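Local coordinates for xylose isomerase-like TIM barrel (Anabaena variabilis ATCC 29413, PDB 2QW5), which binds zinc and D-xylose at the mouth of a TIM barrel and is probably a sugar isomerase or epimerase, at residues 278-283 against 323-328; 253-258 against 315-320; 130-135 against 153-158; 88-91 against 95-98; 32-37 against 75-80. One frame throughout, in Å; residues are numbered along the deposited sequence. Where two conformers were deposited one is given.

Contact 1 (278-283 against 323-328); sequences IAVEIF and KVTRKE. With ZN (zinc ion), chain D; XLS (D-xylose), chain C.
Thr325 is the one residue of 323-328 that meets 278-283, and it does so by van der Waals packing. Its hydroxyl oxygen OG1 lies 4.0 Å from Val280 CG2, while its methyl CG2 is 4.3 Å from Ile278 CG2 in one of the two deposited conformers of Ile278. The methyl is anti to the backbone N (OG1 chi1 -56°), which leaves OG1 able to bond back to Ala321 O within helix 314-332. Val280 and Ile278 thus turn outward from the last barrel strand, 278-280, to the last helix of the chain, outside the TIM barrel.

Metal bonding begins one residue beyond Val280. The extended side chain of Glu281 reaches the zinc through OE1 at 2.1 Å, and Glu183, Asp216 and Gln247 bind the same ion. A water 2.0 Å from the zinc also donates to xylose O1, linking metal and sugar.

The sugar has an apolar neighbour as well: Phe283 CZ comes within 3.5 Å of xylose C1, the ring standing obliquely to it. Phe16 stacks on this ring and Phe289 meets it edge-to-face. The segment therefore divides its chemistry, with aliphatic groups against the helix and a carboxylate and an aromatic ring directed to the metal and sugar.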
# COMPACT_ATOMS: atom_id res chain seq x y z
N ILE A 278 -14.45 33.29 13.15
CA ILE A 278 -14.86 31.87 13.25
C ILE A 278 -14.92 31.35 11.82
O ILE A 278 -15.71 31.84 11.05
CB ILE A 278 -16.26 31.72 13.91
CG1 ILE A 278 -16.28 32.25 15.35
CG2 ILE A 278 -16.71 30.25 13.90
CD1 ILE A 278 -15.42 31.47 16.30
N ALA A 279 -14.06 30.37 11.46
CA ALA A 279 -14.02 29.84 10.09
C ALA A 279 -14.83 28.55 9.89
O ALA A 279 -14.70 27.64 10.66
CB ALA A 279 -12.63 29.61 9.64
N VAL A 280 -15.68 28.54 8.87
CA VAL A 280 -16.41 27.35 8.45
C VAL A 280 -15.40 26.54 7.61
O VAL A 280 -14.95 27.04 6.59
CB VAL A 280 -17.64 27.72 7.56
CG1 VAL A 280 -18.20 26.47 6.84
CG2 VAL A 280 -18.69 28.42 8.41
N GLU A 281 -15.03 25.34 8.06
CA GLU A 281 -14.10 24.50 7.31
C GLU A 281 -14.76 23.20 6.84
O GLU A 281 -14.87 22.23 7.58
CB GLU A 281 -12.86 24.21 8.12
CG GLU A 281 -11.74 23.67 7.19
CD GLU A 281 -10.50 23.34 7.93
OE1 GLU A 281 -10.66 22.63 8.95
OE2 GLU A 281 -9.40 23.75 7.48
N ILE A 282 -15.20 23.20 5.58
CA ILE A 282 -15.86 22.09 4.96
C ILE A 282 -14.91 21.56 3.85
O ILE A 282 -14.47 22.32 2.96
CB ILE A 282 -17.25 22.54 4.37
CG1 ILE A 282 -18.20 22.95 5.53
CG2 ILE A 282 -17.88 21.41 3.52
CD1 ILE A 282 -19.56 23.47 5.05
N PHE A 283 -14.63 20.26 3.92
CA PHE A 283 -13.77 19.54 2.99
C PHE A 283 -14.69 18.93 1.94
O PHE A 283 -15.36 17.95 2.20
CB PHE A 283 -12.97 18.46 3.71
CG PHE A 283 -11.86 19.01 4.54
CD1 PHE A 283 -12.14 19.62 5.74
CD2 PHE A 283 -10.55 18.95 4.10
CE1 PHE A 283 -11.10 20.15 6.54
CE2 PHE A 283 -9.51 19.46 4.93
CZ PHE A 283 -9.82 20.07 6.13
N LYS A 323 -25.63 30.10 8.01
CA LYS A 323 -26.93 30.23 8.66
C LYS A 323 -26.96 29.49 10.00
O LYS A 323 -27.30 30.09 11.03
CB LYS A 323 -28.07 29.81 7.72
CG LYS A 323 -28.33 30.83 6.58
CD LYS A 323 -29.31 30.25 5.53
CE LYS A 323 -29.68 31.23 4.38
NZ LYS A 323 -30.59 32.36 4.74
N VAL A 324 -26.53 28.23 10.01
CA VAL A 324 -26.47 27.46 11.27
C VAL A 324 -25.49 28.07 12.28
O VAL A 324 -25.83 28.18 13.45
CB VAL A 324 -26.27 25.91 11.08
CG1 VAL A 324 -24.84 25.53 10.61
CG2 VAL A 324 -26.56 25.20 12.40
N THR A 325 -24.29 28.46 11.83
CA THR A 325 -23.26 29.06 12.70
C THR A 325 -23.80 30.33 13.39
O THR A 325 -23.63 30.50 14.60
CB THR A 325 -21.95 29.38 11.92
OG1 THR A 325 -21.47 28.17 11.30
CG2 THR A 325 -20.87 30.00 12.83
N ARG A 326 -24.45 31.20 12.62
CA ARG A 326 -25.06 32.43 13.17
C ARG A 326 -26.23 32.14 14.12
O ARG A 326 -26.33 32.81 15.18
CB ARG A 326 -25.50 33.40 12.06
CG ARG A 326 -24.34 34.02 11.37
CD ARG A 326 -24.62 35.39 10.82
NE ARG A 326 -23.42 36.04 10.27
CZ ARG A 326 -22.43 36.60 10.98
NH1 ARG A 326 -22.36 36.55 12.33
NH2 ARG A 326 -21.43 37.19 10.31
N LYS A 327 -27.05 31.13 13.79
CA LYS A 327 -28.17 30.71 14.61
C LYS A 327 -27.67 30.27 15.97
O LYS A 327 -28.20 30.66 17.01
CB LYS A 327 -28.95 29.55 13.98
CG LYS A 327 -30.36 29.40 14.55
CD LYS A 327 -31.23 28.26 13.98
CE LYS A 327 -31.13 26.95 14.80
NZ LYS A 327 -29.82 26.24 14.65
N GLU A 328 -26.63 29.46 15.96
CA GLU A 328 -26.05 28.89 17.17
C GLU A 328 -25.27 29.88 18.00
O GLU A 328 -25.26 29.80 19.24
CB GLU A 328 -25.21 27.66 16.80
CG GLU A 328 -26.07 26.53 16.20
CD GLU A 328 -27.06 25.92 17.18
OE1 GLU A 328 -26.82 25.93 18.41
OE2 GLU A 328 -28.09 25.41 16.68
ZN ZN D . -9.18 22.30 10.42
C1 XLS C . -6.85 19.06 7.65
C2 XLS C . -5.52 19.78 7.53
C3 XLS C . -4.75 19.51 6.19
C4 XLS C . -4.02 20.72 5.63
O1 XLS C . -7.40 18.51 8.86
O2 XLS C . -5.65 21.17 7.83
O3 XLS C . -5.48 19.00 5.07
O4 XLS C . -3.23 21.27 6.64
O HOH W 1 -8.77 20.55 9.47

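Contact 2 (253-258 against 315-320); sequences RGALHT and YDIADE
Ala255 is the first residue of 253-258 to meet helix 314-332, setting its CB 4.3 Å from Ile317 CD1. At Leu256 the backbone takes over. Leu256 N donates to a water at 3.0 Å, which donates to Ile317 O at 2.9 Å and also bonds His257 ND1, tying loop to helix.

This loop follows strand 243-248 of the TIM barrel and leads to helix 263-273; here it leans on the last helix of the chain. It also carries Arg253, part of the xylose pocket, at its beginning.

His257 makes the broadest contact. Its CG lies between the backbone N and the carbonyl carbon (chi1 65°), which lays the imidazole against Glu320. Glu320 CB sits over one face, 3.6 Å from the ring centroid and 13° off the normal, a CH-pi contact, while Ile317 CD1 stands at the ring edge, 4.0 Å from His257 CE1. The Glu320 carboxylate is turned 41° from the ring plane. Replacing His257 by an alanine is likely to leave Glu320 CB without its aromatic cover and the bridging water without its side-chain partner. Thr258 CG2 lies over the opposite face of the imidazole, offset toward its rim.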
# COMPACT_ATOMS: atom_id res chain seq x y z
N ARG A 253 -16.78 16.26 8.28
CA ARG A 253 -16.14 17.37 7.54
C ARG A 253 -16.99 17.88 6.37
O ARG A 253 -16.48 18.68 5.63
CB ARG A 253 -14.72 17.07 7.05
CG ARG A 253 -13.82 16.27 7.96
CD ARG A 253 -13.73 16.71 9.38
NE ARG A 253 -13.27 18.07 9.60
CZ ARG A 253 -12.00 18.51 9.63
NH1 ARG A 253 -10.94 17.74 9.32
NH2 ARG A 253 -11.81 19.80 9.87
N GLY A 254 -18.26 17.48 6.28
CA GLY A 254 -19.17 17.87 5.19
C GLY A 254 -20.18 18.94 5.60
O GLY A 254 -19.79 20.04 5.99
N ALA A 255 -21.48 18.59 5.57
CA ALA A 255 -22.58 19.52 5.84
C ALA A 255 -22.58 19.96 7.29
O ALA A 255 -22.69 19.14 8.18
CB ALA A 255 -23.91 18.91 5.48
N LEU A 256 -22.49 21.26 7.53
CA LEU A 256 -22.40 21.77 8.91
C LEU A 256 -23.77 21.83 9.62
O LEU A 256 -23.86 21.72 10.85
CB LEU A 256 -21.66 23.12 8.89
CG LEU A 256 -21.25 23.80 10.20
CD1 LEU A 256 -20.38 22.88 11.06
CD2 LEU A 256 -20.56 25.12 9.85
N HIS A 257 -24.85 21.91 8.85
CA HIS A 257 -26.19 22.06 9.42
C HIS A 257 -26.91 20.76 9.80
O HIS A 257 -27.97 20.83 10.44
CB HIS A 257 -27.08 22.91 8.49
CG HIS A 257 -27.36 22.28 7.17
ND1 HIS A 257 -26.36 21.99 6.26
CD2 HIS A 257 -28.53 21.95 6.57
CE1 HIS A 257 -26.90 21.48 5.17
NE2 HIS A 257 -28.21 21.45 5.33
N THR A 258 -26.37 19.60 9.41
CA THR A 258 -26.94 18.30 9.79
C THR A 258 -25.80 17.48 10.39
O THR A 258 -25.09 16.73 9.70
CB THR A 258 -27.54 17.63 8.59
OG1 THR A 258 -26.52 17.50 7.60
CG2 THR A 258 -28.67 18.47 8.04
N TYR A 315 -22.45 25.93 -3.05
CA TYR A 315 -23.00 27.17 -2.51
C TYR A 315 -24.17 26.94 -1.57
O TYR A 315 -24.30 27.65 -0.58
CB TYR A 315 -23.39 28.13 -3.64
CG TYR A 315 -22.23 28.58 -4.50
CD1 TYR A 315 -21.01 28.94 -3.93
CD2 TYR A 315 -22.39 28.76 -5.86
CE1 TYR A 315 -19.96 29.37 -4.69
CE2 TYR A 315 -21.33 29.21 -6.66
CZ TYR A 315 -20.12 29.52 -6.06
OH TYR A 315 -19.07 29.96 -6.80
N ASP A 316 -25.00 25.95 -1.88
CA ASP A 316 -26.08 25.52 -1.00
C ASP A 316 -25.52 25.17 0.38
O ASP A 316 -26.00 25.67 1.39
CB ASP A 316 -26.84 24.30 -1.56
CG ASP A 316 -27.47 24.56 -2.93
OD1 ASP A 316 -27.89 25.71 -3.22
OD2 ASP A 316 -27.55 23.61 -3.72
N ILE A 317 -24.49 24.33 0.41
CA ILE A 317 -23.88 23.91 1.67
C ILE A 317 -23.24 25.10 2.41
O ILE A 317 -23.42 25.23 3.63
CB ILE A 317 -22.89 22.74 1.45
CG1 ILE A 317 -23.64 21.49 0.91
CG2 ILE A 317 -22.12 22.34 2.73
CD1 ILE A 317 -24.78 20.97 1.79
N ALA A 318 -22.52 25.96 1.67
CA ALA A 318 -21.87 27.16 2.24
C ALA A 318 -22.88 28.10 2.92
O ALA A 318 -22.65 28.59 4.03
CB ALA A 318 -21.09 27.92 1.15
N ASP A 319 -24.01 28.30 2.25
CA ASP A 319 -25.06 29.17 2.77
C ASP A 319 -25.69 28.59 4.04
O ASP A 319 -25.88 29.31 5.02
CB ASP A 319 -26.12 29.42 1.70
CG ASP A 319 -27.08 30.55 2.06
OD1 ASP A 319 -26.68 31.49 2.80
OD2 ASP A 319 -28.22 30.50 1.56
N GLU A 320 -26.01 27.29 4.02
CA GLU A 320 -26.59 26.64 5.20
C GLU A 320 -25.60 26.64 6.36
O GLU A 320 -26.02 26.71 7.51
CB GLU A 320 -26.97 25.18 4.92
CG GLU A 320 -28.09 24.99 3.91
CD GLU A 320 -29.46 25.46 4.40
OE1 GLU A 320 -29.77 25.36 5.61
OE2 GLU A 320 -30.25 25.93 3.56
O HOH W 2 -23.73 23.18 5.61

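Contact 3 (130-135 against 153-158); sequences IVIPYG and EHLKVR. With XLS (D-xylose), chain C.
Ile132 and Pro133 pack on Leu155 and Arg158 where the loop after strand 125-128 of the TIM barrel folds back on helix 148-176, the helix to which it leads. The tight part centres on Ile132 CD1, which is 3.7 Å from Arg158 CB and 4.1 Å from Leu155 CD2, wedged between side chains one helical turn apart. Next to it Pro133 CD touches Arg158 NH2 at 3.5 Å, at the edge of the guanidinium and near its plane. Arg158 reaches this point because its chain bends at both chi2 and chi3, which brings the head group to the proline. Outside the two segments, NE bonds Ser97 OG and NH2 forms a salt bridge with Asp95, so the guanidinium is held from the neighbouring loop as well.

The solvent side of the helix carries exposed charges instead. There Glu153 and Lys156 meet each other in a salt bridge, NZ to OE2 3.0 Å, and Glu153 also pairs with Arg298 of a second subunit. Beyond Pro133 the loop leaves the helix for the xylose pocket, where Tyr134 covers the bound sugar: xylose C3 stands 3.7 Å above the centre of one ring face, and the phenol oxygen bonds Glu189. The remaining guanidinium nitrogen turns to the helix itself. In one of the two deposited conformers of His154, which makes the bond less certain, Arg158 NH1 donates to His154 NE2 at 3.0 Å (N-H...N angle 151°), nearly in the plane of both groups.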
# COMPACT_ATOMS: atom_id res chain seq x y z
N ILE A 130 1.92 22.41 11.36
CA ILE A 130 3.26 22.94 11.11
C ILE A 130 4.38 22.39 12.06
O ILE A 130 5.49 22.94 12.05
CB ILE A 130 3.26 24.49 11.06
CG1 ILE A 130 2.85 25.12 12.40
CG2 ILE A 130 2.32 25.00 9.88
CD1 ILE A 130 3.02 26.61 12.46
N VAL A 131 4.08 21.34 12.84
CA VAL A 131 5.05 20.70 13.76
C VAL A 131 5.47 19.34 13.18
O VAL A 131 6.62 19.15 12.78
CB VAL A 131 4.45 20.57 15.17
CG1 VAL A 131 5.49 19.96 16.14
CG2 VAL A 131 3.94 21.95 15.68
N ILE A 132 4.55 18.38 13.15
CA ILE A 132 4.79 17.06 12.61
C ILE A 132 4.14 17.12 11.19
O ILE A 132 3.01 17.65 11.08
CB ILE A 132 4.07 15.97 13.44
CG1 ILE A 132 4.49 16.03 14.94
CG2 ILE A 132 4.31 14.58 12.85
CD1 ILE A 132 5.94 15.77 15.18
N PRO A 133 4.84 16.62 10.15
CA PRO A 133 4.33 16.57 8.76
C PRO A 133 2.95 15.95 8.67
O PRO A 133 2.74 14.88 9.21
CB PRO A 133 5.35 15.70 8.04
CG PRO A 133 6.62 16.02 8.73
CD PRO A 133 6.22 16.09 10.18
N TYR A 134 2.03 16.61 7.96
CA TYR A 134 0.65 16.18 7.92
C TYR A 134 0.49 14.85 7.21
O TYR A 134 0.92 14.72 6.07
CB TYR A 134 -0.24 17.22 7.24
CG TYR A 134 -1.64 16.71 7.02
CD1 TYR A 134 -2.57 16.68 8.06
CD2 TYR A 134 -2.05 16.26 5.76
CE1 TYR A 134 -3.84 16.19 7.87
CE2 TYR A 134 -3.31 15.75 5.57
CZ TYR A 134 -4.20 15.73 6.62
OH TYR A 134 -5.45 15.24 6.40
N GLY A 135 -0.17 13.90 7.88
CA GLY A 135 -0.43 12.56 7.33
C GLY A 135 0.73 11.63 7.13
O GLY A 135 0.54 10.62 6.50
N GLU A 153 6.40 7.44 22.40
CA GLU A 153 7.83 7.56 22.75
C GLU A 153 8.62 8.23 21.62
O GLU A 153 9.44 9.12 21.90
CB GLU A 153 8.44 6.19 23.12
CG GLU A 153 7.90 5.61 24.40
CD GLU A 153 8.16 6.53 25.61
OE1 GLU A 153 9.31 7.00 25.82
OE2 GLU A 153 7.21 6.80 26.34
N HIS A 154 8.33 7.82 20.37
CA HIS A 154 8.91 8.40 19.15
C HIS A 154 8.59 9.89 19.05
O HIS A 154 9.47 10.73 18.72
CB HIS A 154 8.34 7.67 17.91
CG HIS A 154 8.74 8.25 16.59
ND1 HIS A 154 9.77 7.74 15.83
CD2 HIS A 154 8.22 9.28 15.86
CE1 HIS A 154 9.90 8.45 14.73
NE2 HIS A 154 8.98 9.39 14.73
N LEU A 155 7.32 10.24 19.28
CA LEU A 155 6.89 11.63 19.20
C LEU A 155 7.54 12.58 20.20
O LEU A 155 7.64 13.77 19.92
CB LEU A 155 5.37 11.77 19.25
CG LEU A 155 4.56 11.28 18.05
CD1 LEU A 155 3.08 11.25 18.42
CD2 LEU A 155 4.83 12.11 16.78
N LYS A 156 7.98 12.07 21.36
CA LYS A 156 8.68 12.94 22.35
C LYS A 156 9.95 13.52 21.75
O LYS A 156 10.25 14.70 21.98
CB LYS A 156 9.05 12.18 23.62
CG LYS A 156 7.89 11.68 24.45
CD LYS A 156 8.45 10.79 25.59
CE LYS A 156 7.32 10.24 26.45
NZ LYS A 156 7.85 9.47 27.60
N VAL A 157 10.66 12.71 20.96
CA VAL A 157 11.92 13.15 20.32
C VAL A 157 11.60 14.17 19.22
O VAL A 157 12.28 15.18 19.11
CB VAL A 157 12.74 11.96 19.76
CG1 VAL A 157 14.07 12.46 19.13
CG2 VAL A 157 12.99 10.94 20.83
N ARG A 158 10.54 13.92 18.44
CA ARG A 158 10.12 14.82 17.36
C ARG A 158 9.69 16.16 17.93
O ARG A 158 10.12 17.22 17.43
CB ARG A 158 8.97 14.19 16.55
CG ARG A 158 9.30 12.82 15.93
CD ARG A 158 10.27 12.89 14.74
NE ARG A 158 9.59 13.52 13.60
CZ ARG A 158 8.74 12.93 12.76
NH1 ARG A 158 8.48 11.62 12.82
NH2 ARG A 158 8.17 13.65 11.80
C1 XLS C . -6.85 19.06 7.65
C2 XLS C . -5.52 19.78 7.53
C3 XLS C . -4.75 19.51 6.19
C4 XLS C . -4.02 20.72 5.63
O1 XLS C . -7.40 18.51 8.86
O2 XLS C . -5.65 21.17 7.83
O3 XLS C . -5.48 19.00 5.07
O4 XLS C . -3.23 21.27 6.64

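Contact 4 (88-91 against 95-98); sequences VGAT and DPSS
The backbone doubles back between Ala90 and Asp95, whose CA atoms are 5.7 Å apart, and Asp95 then opens a type I beta turn closed by Ser98 N to Asp95 O at 3.3 Å. The whole loop follows barrel strand 83-87 and leads to helix 101-120. Thr91 O lies close to Asp95 N, but the angle is too poor for a hydrogen bond.

Across the fold-back the side chains meet at one apolar point, Ala90 CB against Pro96 CD at 3.9 Å; Pro96 also rests on Ala107 and Ile165 of two flanking helices. Thr91 points elsewhere, its hydroxyl bonding Asp141 of a third subunit.

Asp95 holds the turn in shape as an Asx turn. Its CG is anti to the backbone N (chi1 -179°), which brings OD1 back to Ser97, from which it accepts two bonds. With an alanine in place of Asp95, both Ser97 donors would probably lose their acceptor and Arg158 its counter-charge, and the turn would be freer to shift. The two bonds reach OD1 differently: Ser97 OG, at 2.5 Å, is met by the syn lone pair of Asp95 OD1, whereas Ser97 N, at 2.9 Å, comes in from 51° out of the carboxylate plane.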
# COMPACT_ATOMS: atom_id res chain seq x y z
N VAL A 88 -1.38 25.99 6.14
CA VAL A 88 -0.04 25.58 5.78
C VAL A 88 0.34 24.37 6.61
O VAL A 88 0.10 24.36 7.80
CB VAL A 88 1.01 26.72 6.04
CG1 VAL A 88 2.40 26.20 5.83
CG2 VAL A 88 0.76 27.92 5.07
N GLY A 89 0.96 23.40 5.96
CA GLY A 89 1.42 22.19 6.63
C GLY A 89 2.87 21.88 6.39
O GLY A 89 3.41 22.13 5.32
N ALA A 90 3.52 21.33 7.43
CA ALA A 90 4.86 20.77 7.29
C ALA A 90 4.70 19.53 6.41
O ALA A 90 3.61 18.91 6.36
CB ALA A 90 5.45 20.38 8.68
N THR A 91 5.77 19.17 5.71
CA THR A 91 5.80 18.03 4.79
C THR A 91 6.92 17.11 5.19
O THR A 91 7.75 17.46 6.01
CB THR A 91 5.97 18.48 3.34
OG1 THR A 91 7.30 18.92 3.08
CG2 THR A 91 5.00 19.60 3.00
N ASP A 95 10.34 19.27 7.33
CA ASP A 95 9.99 18.74 8.65
C ASP A 95 10.84 19.36 9.77
O ASP A 95 12.01 19.00 9.94
CB ASP A 95 10.08 17.21 8.63
CG ASP A 95 9.71 16.56 9.96
OD1 ASP A 95 9.23 17.24 10.89
OD2 ASP A 95 9.91 15.33 10.06
N PRO A 96 10.23 20.27 10.56
CA PRO A 96 10.97 20.89 11.65
C PRO A 96 11.26 20.01 12.85
O PRO A 96 12.02 20.42 13.71
CB PRO A 96 10.07 22.06 12.06
CG PRO A 96 8.71 21.62 11.73
CD PRO A 96 8.88 20.84 10.44
N SER A 97 10.65 18.83 12.90
CA SER A 97 10.86 17.84 13.95
C SER A 97 11.91 16.79 13.54
O SER A 97 12.10 15.79 14.26
CB SER A 97 9.53 17.16 14.31
OG SER A 97 9.03 16.38 13.23
N SER A 98 12.61 17.00 12.44
CA SER A 98 13.66 16.09 11.98
C SER A 98 14.79 16.00 13.00
O SER A 98 15.01 16.93 13.74
CB SER A 98 14.26 16.56 10.67
OG SER A 98 15.36 15.75 10.27

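Contact 5 (32-37 against 75-80); sequences IVVAHI and DSEGLE
In the outer helical layer of the TIM barrel, Val34 and Ile37 of helix 27-42 pack against Glu77 and Leu79, where helix 60-76 ends in a Schellman motif. Gly78, with positive phi, is the C-prime residue of that motif: its N bonds Asp75 O at 3.1 Å and Leu79 N reaches back to Leu74 O. The backbone reversal carries Leu79 round so that its side chain faces helix 27-42.

Leu79 CD1 is the central atom. It lies 3.7 Å from Ile37 CG2 and 3.9 Å from Val34 CG1, held between two branches that come from residues three apart on one helical face. Both of those methyls are anti to their own backbone N, which for Val34 means a chi1 of 170°.

Val34 CG1 also serves a second partner, lying 3.9 Å from Glu77 CB, and the two side chains cross at about a right angle. Glu77 is bent at chi2, which folds its chain over the valine, so that CG and OE1 stay near the same methyl. The backbone adds a polar tie, Glu77 O accepting from Lys38 NZ.

Around this point Tyr73 and Leu74 of helix 60-76 extend the apolar seam along Val34 and Ile37, while Ile37 and Val33 reach inward to Phe48 and Phe50 of strand 47-51, the barrel strand that runs between the two helices in sequence.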
# COMPACT_ATOMS: atom_id res chain seq x y z
N ILE A 32 -11.90 32.55 -11.35
CA ILE A 32 -12.72 31.57 -10.64
C ILE A 32 -12.70 31.86 -9.13
O ILE A 32 -13.75 31.92 -8.51
CB ILE A 32 -12.31 30.11 -10.94
CG1 ILE A 32 -12.56 29.78 -12.42
CG2 ILE A 32 -13.10 29.15 -10.10
CD1 ILE A 32 -12.01 28.39 -12.84
N VAL A 33 -11.51 32.08 -8.57
CA VAL A 33 -11.34 32.45 -7.15
C VAL A 33 -12.21 33.69 -6.78
O VAL A 33 -12.96 33.67 -5.78
CB VAL A 33 -9.85 32.71 -6.82
CG1 VAL A 33 -9.68 33.22 -5.38
CG2 VAL A 33 -9.03 31.45 -7.02
N VAL A 34 -12.15 34.73 -7.63
CA VAL A 34 -12.90 35.96 -7.38
C VAL A 34 -14.41 35.75 -7.47
O VAL A 34 -15.14 36.23 -6.61
CB VAL A 34 -12.39 37.13 -8.25
CG1 VAL A 34 -13.32 38.36 -8.17
CG2 VAL A 34 -10.91 37.47 -7.84
N ALA A 35 -14.87 34.98 -8.46
CA ALA A 35 -16.31 34.67 -8.61
C ALA A 35 -16.86 33.86 -7.43
O ALA A 35 -17.97 34.11 -7.00
CB ALA A 35 -16.59 33.95 -9.94
N HIS A 36 -16.06 32.94 -6.87
CA HIS A 36 -16.46 32.19 -5.66
C HIS A 36 -16.59 33.12 -4.48
O HIS A 36 -17.59 33.10 -3.76
CB HIS A 36 -15.45 31.09 -5.27
CG HIS A 36 -15.43 29.89 -6.18
ND1 HIS A 36 -16.56 29.41 -6.81
CD2 HIS A 36 -14.45 29.02 -6.48
CE1 HIS A 36 -16.25 28.35 -7.53
NE2 HIS A 36 -14.97 28.07 -7.33
N ILE A 37 -15.57 33.96 -4.27
CA ILE A 37 -15.55 34.93 -3.16
C ILE A 37 -16.75 35.87 -3.21
O ILE A 37 -17.39 36.08 -2.19
CB ILE A 37 -14.25 35.76 -3.12
CG1 ILE A 37 -13.05 34.90 -2.68
CG2 ILE A 37 -14.38 36.96 -2.14
CD1 ILE A 37 -11.72 35.58 -2.77
N ASP A 75 -7.93 42.99 -4.76
CA ASP A 75 -8.16 44.43 -4.44
C ASP A 75 -8.72 45.18 -5.65
O ASP A 75 -9.71 45.91 -5.51
CB ASP A 75 -6.88 45.11 -3.97
CG ASP A 75 -6.38 44.58 -2.66
OD1 ASP A 75 -7.16 43.91 -1.93
OD2 ASP A 75 -5.19 44.83 -2.37
N SER A 76 -8.14 44.93 -6.82
CA SER A 76 -8.61 45.58 -8.06
C SER A 76 -10.04 45.14 -8.44
O SER A 76 -10.74 45.88 -9.14
CB SER A 76 -7.63 45.35 -9.20
OG SER A 76 -7.67 44.03 -9.68
N GLU A 77 -10.46 43.96 -8.00
CA GLU A 77 -11.85 43.49 -8.20
C GLU A 77 -12.89 43.97 -7.15
O GLU A 77 -14.00 43.44 -7.12
CB GLU A 77 -11.86 41.94 -8.33
CG GLU A 77 -11.24 41.43 -9.64
CD GLU A 77 -12.12 41.76 -10.87
OE1 GLU A 77 -13.27 41.30 -10.93
OE2 GLU A 77 -11.66 42.50 -11.76
N GLY A 78 -12.53 44.94 -6.30
CA GLY A 78 -13.41 45.46 -5.25
C GLY A 78 -13.40 44.71 -3.93
O GLY A 78 -14.25 44.99 -3.05
N LEU A 79 -12.42 43.83 -3.75
CA LEU A 79 -12.36 42.96 -2.56
C LEU A 79 -11.29 43.38 -1.56
O LEU A 79 -10.82 42.53 -0.79
CB LEU A 79 -12.22 41.49 -2.98
CG LEU A 79 -13.28 40.94 -3.97
CD1 LEU A 79 -12.96 39.51 -4.42
CD2 LEU A 79 -14.66 41.00 -3.39
N GLU A 80 -11.02 44.70 -1.47
CA GLU A 80 -10.03 45.25 -0.53
C GLU A 80 -10.27 44.83 0.90
O GLU A 80 -9.30 44.50 1.62
CB GLU A 80 -10.01 46.80 -0.54
CG GLU A 80 -9.50 47.47 -1.81
CD GLU A 80 -10.62 47.78 -2.85
OE1 GLU A 80 -11.72 47.16 -2.80
OE2 GLU A 80 -10.37 48.65 -3.72

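Contacts 1 and 2 both use helix 314-332 and touch each other: Phe283 N lies 3.0 Å from Arg253 O, and Glu281 OE1 forms a salt bridge with Arg253 NH2. Contacts 3 and 4 are joined through Arg158. These two pairs lie across the centre of the chain from each other, yet contacts 1 and 3 both reach the xylose. Contact 5 belongs to the outer helical layer, away from the sites, but Tyr315 of 315-320 bonds His36 of 32-37. Contacts 1, 3, 4 and 5 are buried. Contact 2 is partly exposed and alone relies on a bridging water between its segments; contact 5 is mainly aliphatic, and contact 4 is set by a turn.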